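PDB 5T3B: glycoside Hydrolase from Bacteroides plebeius, which belongs to glycoside hydrolase family 50 and probably hydrolyses glycosidic bonds in polysaccharides, the characterised relatives in this family being beta-agarases. Local coordinates for residues S135-K140 with Y453-Y458; S206-N211 with D276-A281; G371-W376 with L424-A429. All blocks are in the same frame, centred on the assembly; numbering follows the deposited sequence. Where two conformers were deposited one is given.

Contact 1 (S135-K140 with Y453-Y458)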
# COMPACT_ATOMS: atom_id res chain seq x y z
N SER A 135 18.98 -16.85 10.17
CA SER A 135 20.13 -16.08 10.65
C SER A 135 21.48 -16.64 10.14
O SER A 135 22.44 -15.87 9.96
CB SER A 135 20.09 -15.92 12.16
OG SER A 135 20.23 -17.17 12.73
N SER A 136 21.59 -17.97 9.94
CA SER A 136 22.83 -18.50 9.40
C SER A 136 22.99 -18.03 7.95
O SER A 136 24.09 -17.64 7.51
CB SER A 136 22.87 -20.01 9.47
OG SER A 136 22.85 -20.47 10.82
N ALA A 137 21.93 -18.06 7.17
CA ALA A 137 21.98 -17.55 5.83
C ALA A 137 22.37 -16.07 5.85
O ALA A 137 23.21 -15.65 5.04
CB ALA A 137 20.64 -17.72 5.10
N PHE A 138 21.74 -15.28 6.72
CA PHE A 138 22.10 -13.85 6.79
C PHE A 138 23.60 -13.69 6.95
O PHE A 138 24.19 -12.88 6.24
CB PHE A 138 21.36 -13.20 7.93
CG PHE A 138 21.67 -11.75 8.06
CD1 PHE A 138 20.97 -10.81 7.33
CD2 PHE A 138 22.71 -11.34 8.81
CE1 PHE A 138 21.30 -9.47 7.40
CE2 PHE A 138 23.06 -10.00 8.89
CZ PHE A 138 22.34 -9.06 8.17
N GLY A 139 24.20 -14.41 7.89
CA GLY A 139 25.60 -14.21 8.17
C GLY A 139 26.52 -14.53 7.05
O GLY A 139 27.60 -13.96 6.94
N LYS A 140 26.14 -15.47 6.22
CA LYS A 140 26.94 -15.86 5.04
C LYS A 140 26.80 -14.84 3.92
O LYS A 140 27.71 -14.72 3.09
CB LYS A 140 26.53 -17.23 4.54
CG LYS A 140 26.81 -18.33 5.53
CD LYS A 140 26.28 -19.65 4.95
CE LYS A 140 26.17 -20.75 5.96
NZ LYS A 140 25.43 -21.86 5.32
N TYR A 453 13.33 -17.67 2.51
CA TYR A 453 13.66 -17.47 3.92
C TYR A 453 15.20 -17.45 4.14
O TYR A 453 15.63 -16.98 5.19
CB TYR A 453 13.00 -18.60 4.71
CG TYR A 453 12.97 -18.36 6.20
CD1 TYR A 453 12.18 -17.40 6.75
CD2 TYR A 453 13.75 -19.15 7.04
CE1 TYR A 453 12.12 -17.18 8.12
CE2 TYR A 453 13.72 -18.94 8.39
CZ TYR A 453 12.93 -17.94 8.93
OH TYR A 453 12.87 -17.69 10.31
N ASN A 454 15.97 -17.99 3.17
CA ASN A 454 17.43 -17.92 3.17
C ASN A 454 17.99 -16.76 2.39
O ASN A 454 19.16 -16.77 2.02
CB ASN A 454 18.05 -19.21 2.69
CG ASN A 454 17.62 -20.36 3.50
OD1 ASN A 454 17.55 -20.30 4.72
ND2 ASN A 454 17.21 -21.43 2.78
N TYR A 455 17.16 -15.74 2.17
CA TYR A 455 17.57 -14.52 1.47
C TYR A 455 17.95 -14.74 0.01
O TYR A 455 18.65 -13.93 -0.57
CB TYR A 455 18.64 -13.76 2.24
CG TYR A 455 18.31 -13.29 3.61
CD1 TYR A 455 17.80 -11.99 3.85
CD2 TYR A 455 18.48 -14.10 4.76
CE1 TYR A 455 17.51 -11.57 5.10
CE2 TYR A 455 18.17 -13.70 6.03
CZ TYR A 455 17.69 -12.40 6.24
OH TYR A 455 17.35 -11.92 7.48
N LYS A 456 17.42 -15.79 -0.61
CA LYS A 456 17.67 -16.00 -2.04
C LYS A 456 16.52 -15.48 -2.90
O LYS A 456 15.39 -15.92 -2.73
CB LYS A 456 17.92 -17.45 -2.30
CG LYS A 456 19.18 -17.97 -1.60
CD LYS A 456 20.34 -16.99 -1.45
CE LYS A 456 21.59 -17.82 -1.18
NZ LYS A 456 21.75 -18.83 -2.27
N PRO A 457 16.81 -14.55 -3.81
CA PRO A 457 15.74 -14.05 -4.67
C PRO A 457 15.11 -15.15 -5.51
O PRO A 457 15.80 -16.06 -6.03
CB PRO A 457 16.43 -13.04 -5.56
CG PRO A 457 17.63 -12.58 -4.74
CD PRO A 457 18.07 -13.84 -4.07
N TYR A 458 13.80 -15.04 -5.71
CA TYR A 458 13.10 -15.88 -6.66
C TYR A 458 13.31 -15.24 -8.03
O TYR A 458 12.54 -14.38 -8.45
CB TYR A 458 11.65 -15.97 -6.27
CG TYR A 458 11.38 -16.80 -5.09
CD1 TYR A 458 11.45 -18.21 -5.17
CD2 TYR A 458 10.99 -16.26 -3.89
CE1 TYR A 458 11.17 -19.00 -4.07
CE2 TYR A 458 10.70 -17.06 -2.78
CZ TYR A 458 10.79 -18.46 -2.88
OH TYR A 458 10.47 -19.28 -1.83

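Contact 2 (S206-N211 with D276-A281)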
# COMPACT_ATOMS: atom_id res chain seq x y z
N SER A 206 -9.05 0.95 27.92
CA SER A 206 -9.29 -0.26 27.15
C SER A 206 -9.85 0.12 25.79
O SER A 206 -10.39 1.23 25.60
CB SER A 206 -10.36 -1.11 27.84
OG SER A 206 -9.93 -1.63 29.08
N TYR A 207 -9.76 -0.81 24.86
CA TYR A 207 -10.49 -0.66 23.59
C TYR A 207 -12.02 -0.60 23.86
O TYR A 207 -12.53 -1.18 24.82
CB TYR A 207 -10.21 -1.80 22.63
CG TYR A 207 -8.79 -1.75 22.11
CD1 TYR A 207 -8.37 -0.67 21.33
CD2 TYR A 207 -7.88 -2.78 22.32
CE1 TYR A 207 -7.11 -0.64 20.77
CE2 TYR A 207 -6.58 -2.70 21.77
CZ TYR A 207 -6.22 -1.63 20.99
OH TYR A 207 -4.98 -1.50 20.42
N PRO A 208 -12.75 0.13 23.03
CA PRO A 208 -14.22 0.13 23.20
C PRO A 208 -14.83 -1.26 23.20
O PRO A 208 -14.44 -2.08 22.39
CB PRO A 208 -14.72 0.90 21.97
CG PRO A 208 -13.53 1.76 21.56
CD PRO A 208 -12.33 0.84 21.80
N GLY A 209 -15.72 -1.51 24.16
CA GLY A 209 -16.31 -2.84 24.30
C GLY A 209 -15.35 -3.95 24.59
O GLY A 209 -15.68 -5.13 24.41
N GLN A 210 -14.17 -3.59 25.09
CA GLN A 210 -13.06 -4.54 25.26
C GLN A 210 -12.69 -5.27 23.99
O GLN A 210 -12.08 -6.33 24.05
CB GLN A 210 -13.28 -5.59 26.36
CG GLN A 210 -13.59 -5.07 27.75
CD GLN A 210 -12.54 -4.12 28.29
OE1 GLN A 210 -11.33 -4.40 28.29
NE2 GLN A 210 -12.98 -2.97 28.68
N ASN A 211 -12.97 -4.63 22.84
CA ASN A 211 -12.87 -5.25 21.58
C ASN A 211 -11.91 -4.46 20.67
O ASN A 211 -12.26 -3.39 20.18
CB ASN A 211 -14.26 -5.32 20.96
CG ASN A 211 -14.28 -6.12 19.69
OD1 ASN A 211 -13.23 -6.50 19.13
ND2 ASN A 211 -15.47 -6.38 19.21
N ASP A 276 -19.51 4.55 27.17
CA ASP A 276 -18.42 4.50 26.19
C ASP A 276 -18.63 5.61 25.15
O ASP A 276 -19.67 5.60 24.51
CB ASP A 276 -18.40 3.13 25.55
CG ASP A 276 -17.10 2.83 24.80
OD1 ASP A 276 -16.64 3.70 24.01
OD2 ASP A 276 -16.57 1.69 25.00
N PRO A 277 -17.63 6.50 24.94
CA PRO A 277 -17.77 7.51 23.89
C PRO A 277 -18.16 6.95 22.50
O PRO A 277 -18.84 7.64 21.72
CB PRO A 277 -16.43 8.24 23.88
CG PRO A 277 -16.01 8.12 25.35
CD PRO A 277 -16.39 6.71 25.69
N ALA A 278 -17.69 5.74 22.19
CA ALA A 278 -18.06 5.11 20.91
C ALA A 278 -19.55 4.79 20.83
O ALA A 278 -20.15 5.05 19.78
CB ALA A 278 -17.24 3.85 20.67
N TYR A 279 -20.13 4.28 21.93
CA TYR A 279 -21.54 4.09 21.97
C TYR A 279 -22.27 5.44 21.84
O TYR A 279 -23.23 5.60 21.05
CB TYR A 279 -21.98 3.38 23.27
CG TYR A 279 -23.50 3.46 23.34
CD1 TYR A 279 -24.29 2.59 22.57
CD2 TYR A 279 -24.14 4.44 24.10
CE1 TYR A 279 -25.65 2.70 22.52
CE2 TYR A 279 -25.52 4.57 24.05
CZ TYR A 279 -26.27 3.69 23.28
OH TYR A 279 -27.63 3.82 23.22
N ILE A 280 -21.81 6.39 22.64
CA ILE A 280 -22.46 7.72 22.66
C ILE A 280 -22.54 8.33 21.24
O ILE A 280 -23.57 8.84 20.78
CB ILE A 280 -21.80 8.65 23.68
CG1 ILE A 280 -22.01 8.09 25.14
CG2 ILE A 280 -22.25 10.11 23.49
CD1 ILE A 280 -21.11 8.73 26.17
N ALA A 281 -21.41 8.22 20.53
CA ALA A 281 -21.32 8.76 19.20
C ALA A 281 -22.25 8.06 18.20
O ALA A 281 -22.92 8.70 17.35
CB ALA A 281 -19.90 8.71 18.66
O HOH W 1 -16.91 -0.20 26.65

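Contact 3 (G371-W376 with L424-A429)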
# COMPACT_ATOMS: atom_id res chain seq x y z
N GLY A 371 -13.56 0.10 -12.50
CA GLY A 371 -14.71 0.88 -12.07
C GLY A 371 -14.58 1.40 -10.65
O GLY A 371 -14.90 2.55 -10.38
N TYR A 372 -14.11 0.56 -9.75
CA TYR A 372 -13.87 1.02 -8.38
C TYR A 372 -12.72 2.05 -8.32
O TYR A 372 -12.80 3.02 -7.58
CB TYR A 372 -13.65 -0.13 -7.38
CG TYR A 372 -14.88 -0.86 -7.05
CD1 TYR A 372 -15.92 -0.26 -6.36
CD2 TYR A 372 -15.04 -2.19 -7.41
CE1 TYR A 372 -17.07 -0.97 -6.04
CE2 TYR A 372 -16.24 -2.87 -7.13
CZ TYR A 372 -17.23 -2.22 -6.44
OH TYR A 372 -18.42 -2.89 -6.10
N MET A 373 -11.66 1.84 -9.12
CA MET A 373 -10.56 2.78 -9.07
C MET A 373 -10.98 4.14 -9.64
O MET A 373 -10.55 5.20 -9.13
CB MET A 373 -9.34 2.22 -9.81
CG MET A 373 -8.77 1.00 -9.15
SD MET A 373 -7.22 0.39 -9.83
CE MET A 373 -7.63 -0.11 -11.49
N ASP A 374 -11.82 4.14 -10.66
CA ASP A 374 -12.40 5.39 -11.14
C ASP A 374 -13.31 6.04 -10.10
O ASP A 374 -13.31 7.25 -9.91
CB ASP A 374 -13.24 5.14 -12.39
CG ASP A 374 -12.42 4.81 -13.66
OD1 ASP A 374 -11.17 4.91 -13.63
OD2 ASP A 374 -13.04 4.45 -14.68
N GLY A 375 -14.09 5.23 -9.40
CA GLY A 375 -14.84 5.74 -8.27
C GLY A 375 -13.97 6.39 -7.23
O GLY A 375 -14.30 7.46 -6.70
N TRP A 376 -12.85 5.73 -6.90
CA TRP A 376 -11.92 6.31 -5.94
C TRP A 376 -11.44 7.69 -6.38
O TRP A 376 -11.21 8.57 -5.55
CB TRP A 376 -10.74 5.38 -5.65
CG TRP A 376 -11.12 4.13 -4.97
CD1 TRP A 376 -12.25 3.88 -4.26
CD2 TRP A 376 -10.40 2.88 -4.98
NE1 TRP A 376 -12.27 2.58 -3.81
CE2 TRP A 376 -11.13 1.96 -4.23
CE3 TRP A 376 -9.17 2.48 -5.51
CZ2 TRP A 376 -10.70 0.67 -4.04
CZ3 TRP A 376 -8.74 1.19 -5.31
CH2 TRP A 376 -9.51 0.28 -4.61
N LEU A 424 -0.08 -3.96 -14.45
CA LEU A 424 -0.60 -3.31 -15.66
C LEU A 424 -1.96 -2.71 -15.39
O LEU A 424 -2.27 -1.61 -15.88
CB LEU A 424 -0.62 -4.26 -16.84
CG LEU A 424 0.72 -4.63 -17.44
CD1 LEU A 424 0.64 -5.83 -18.34
CD2 LEU A 424 1.33 -3.45 -18.17
N GLY A 425 -2.79 -3.42 -14.64
CA GLY A 425 -4.06 -2.89 -14.26
C GLY A 425 -3.99 -1.60 -13.49
O GLY A 425 -4.77 -0.69 -13.68
N LEU A 426 -3.01 -1.54 -12.56
CA LEU A 426 -2.78 -0.34 -11.73
C LEU A 426 -2.22 0.79 -12.60
O LEU A 426 -2.55 1.96 -12.36
CB LEU A 426 -1.87 -0.65 -10.60
CG LEU A 426 -2.34 -1.61 -9.57
CD1 LEU A 426 -1.33 -1.86 -8.48
CD2 LEU A 426 -3.70 -1.19 -8.99
N LEU A 427 -1.35 0.49 -13.55
CA LEU A 427 -0.75 1.51 -14.41
C LEU A 427 -1.81 2.28 -15.17
O LEU A 427 -1.59 3.43 -15.52
CB LEU A 427 0.32 0.93 -15.32
CG LEU A 427 1.62 0.55 -14.64
CD1 LEU A 427 2.45 -0.37 -15.54
CD2 LEU A 427 2.40 1.73 -14.16
N GLU A 428 -2.92 1.62 -15.50
CA GLU A 428 -3.98 2.31 -16.20
C GLU A 428 -4.76 3.30 -15.35
O GLU A 428 -5.48 4.15 -15.89
CB GLU A 428 -4.95 1.31 -16.83
CG GLU A 428 -4.34 0.44 -17.88
CD GLU A 428 -5.36 -0.16 -18.81
OE1 GLU A 428 -5.94 0.57 -19.66
OE2 GLU A 428 -5.56 -1.36 -18.69
N ALA A 429 -4.67 3.18 -14.05
CA ALA A 429 -5.36 4.07 -13.14
C ALA A 429 -4.53 5.34 -12.96
O ALA A 429 -3.49 5.33 -12.27
CB ALA A 429 -5.62 3.41 -11.79

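Contact 1 (S135-K140 with Y453-Y458)
Tyr455 OH accepts a hydrogen bond from the backbone N of Gly133, just ahead of helix 135-141, and lies against Phe138 CD1, 3.8 Å away. That bond ties down the far end of the phenol, while the flat of the ring is used for packing. Phe138 directs an edge at the face of Tyr455 in an offset edge-to-face pair, with centroids 5.7 Å apart and planes at 63°. With its CG anti to the backbone N (chi1 -180°), Phe138 sets its ring beside the tyrosine and touches it twice, through CD1 and, with Phe138 CB 3.7 Å from Tyr455 CE2, through the start of the side chain. One residue earlier, Ala137 CB sits at the edge of the same ring, 4.2 Å from Tyr455 CD2. Ala137 CB is also 3.5 Å from Asn454 O, the closest approach between the two segments, and 3.8 Å from Asn454 CB. Trp148, meeting Phe138 edge-to-face, and Tyr142 extend the aromatic cluster along the helix side. The loop is fastened again where Tyr453 and Asn134 share a backbone hydrogen bond. No hydrogen bond joins 135-140 to 453-458 directly, and the chemistry is therefore that of an apolar seam, with its polar fastening at Gly133 and Asn134, the residues leading into the helix.

Contact 2 (S206-N211 with D276-A281)
An N-cap carboxylate meets a Pro-Gly turn here: Asp276, which caps helix 277-288, faces Pro208 and Gly209, the two central residues of a type II beta turn in the loop between helices 195-203 and 224-232. The turn is closed by Gln210 N bonding to Tyr207 O at 2.9 Å, and Asn211 N bonds in the same way to Pro208 O. The two oxygens of Asp276 have different tasks. Asp276 OD1 serves its own helix, accepting from Ala278 N at 2.9 Å; the N-H comes in on the anti side, 23° out of the carboxylate plane, and Tyr221 OH adds a weak bond to the same oxygen. The other oxygen serves the loop. Asp276 OD2 takes a weak hydrogen bond from Gly209 N at 3.4 Å, with an N-H...O angle of 145°. A water also accepts from Gly209 N, at 3.1 Å, so this N-H may be divided between carboxylate and water; the water's own link to Asp276 OD2 is unusually short and therefore doubtful. CG lies anti to the backbone N (chi1 -165°), an orientation that carries the carboxylate both to the helix start and up to the proline. The start of the helix would probably ease the negative charge. Replacing Asp276 by an alanine would probably leave Ala278 N without its capping acceptor and Gly209 N without its direct bond to the helix. Tyr221, farther along the same loop, also packs against Pro208 and Pro277. Beside the carboxylate, Asp276 OD2 comes within 3.3 Å of Pro208 CA, and Pro208 CB rests on the methyl of Ala278, CB to CB, at 4.1 Å.

Contact 3 (G371-W376 with L424-A429)
Met373 reaches from helix 370-379 toward the end of helix 412-427, and its atoms meet the other segment in succession. Met373 CB starts 4.4 Å from Ala429 CB. From there an extended second torsion (chi2 -172°) carries the chain through CG straight on to the sulfur. Met373 SD settles between two apolar groups, 3.9 Å from Leu426 CD2 and 3.9 Å from Ala429 CB. At chi3, -64°, the chain bends, which brings the terminal methyl round to the backbone: Met373 CE is 3.6 Å from Gly425 O and 4.1 Å from Ala429 CB. Leu426 approaches across the methionine rather than alongside it, the two side chains being at about a right angle, and it offers just the one branch, CD2, to the sulfur. Ala429, where the chain has left the helix, supplies a small methyl group that touches both SD and CE. All four residues are buried. Pro368 touches both Met373 and Leu426, and strands 385-394 and 432-437 supply further neighbours: Phe385 lies against Met373, while Val387 and Trp435 lie against Leu426. Helix 370-379 thus packs on strand 385-394, and helix 412-427 on both strands, as neighbouring outer helices do in the (beta/alpha)8 barrel expected of this family. With no hydrogen bond between the two segments, the contact depends on dispersion and on the fit of a flexible thioether; the nearby polar tie is a separate one, from Asn431 ND2 to the backbone O of Met373.

Along the chain, contact 1 closes the longest loop, and contacts 2 and 3 lie inside it one after the other. No two of them touch. The centre of contact 3 is about 36 Å from the centres of both contacts 1 and 2, which are about 45 Å apart. Contacts 1 and 3 stand on opposite sides of the chain's centre. Contact 1 joins the regions after strands 120-126 and 432-437, which pair in parallel; contact 3 joins helix 370-379, before strand 385-394, to the end of helix 412-427, before strand 432-437. Contact 2, farthest from the centre, ties a loop to helix 277-288. Contact 1 thus unites segments 313 residues apart, while the others close shorter spans.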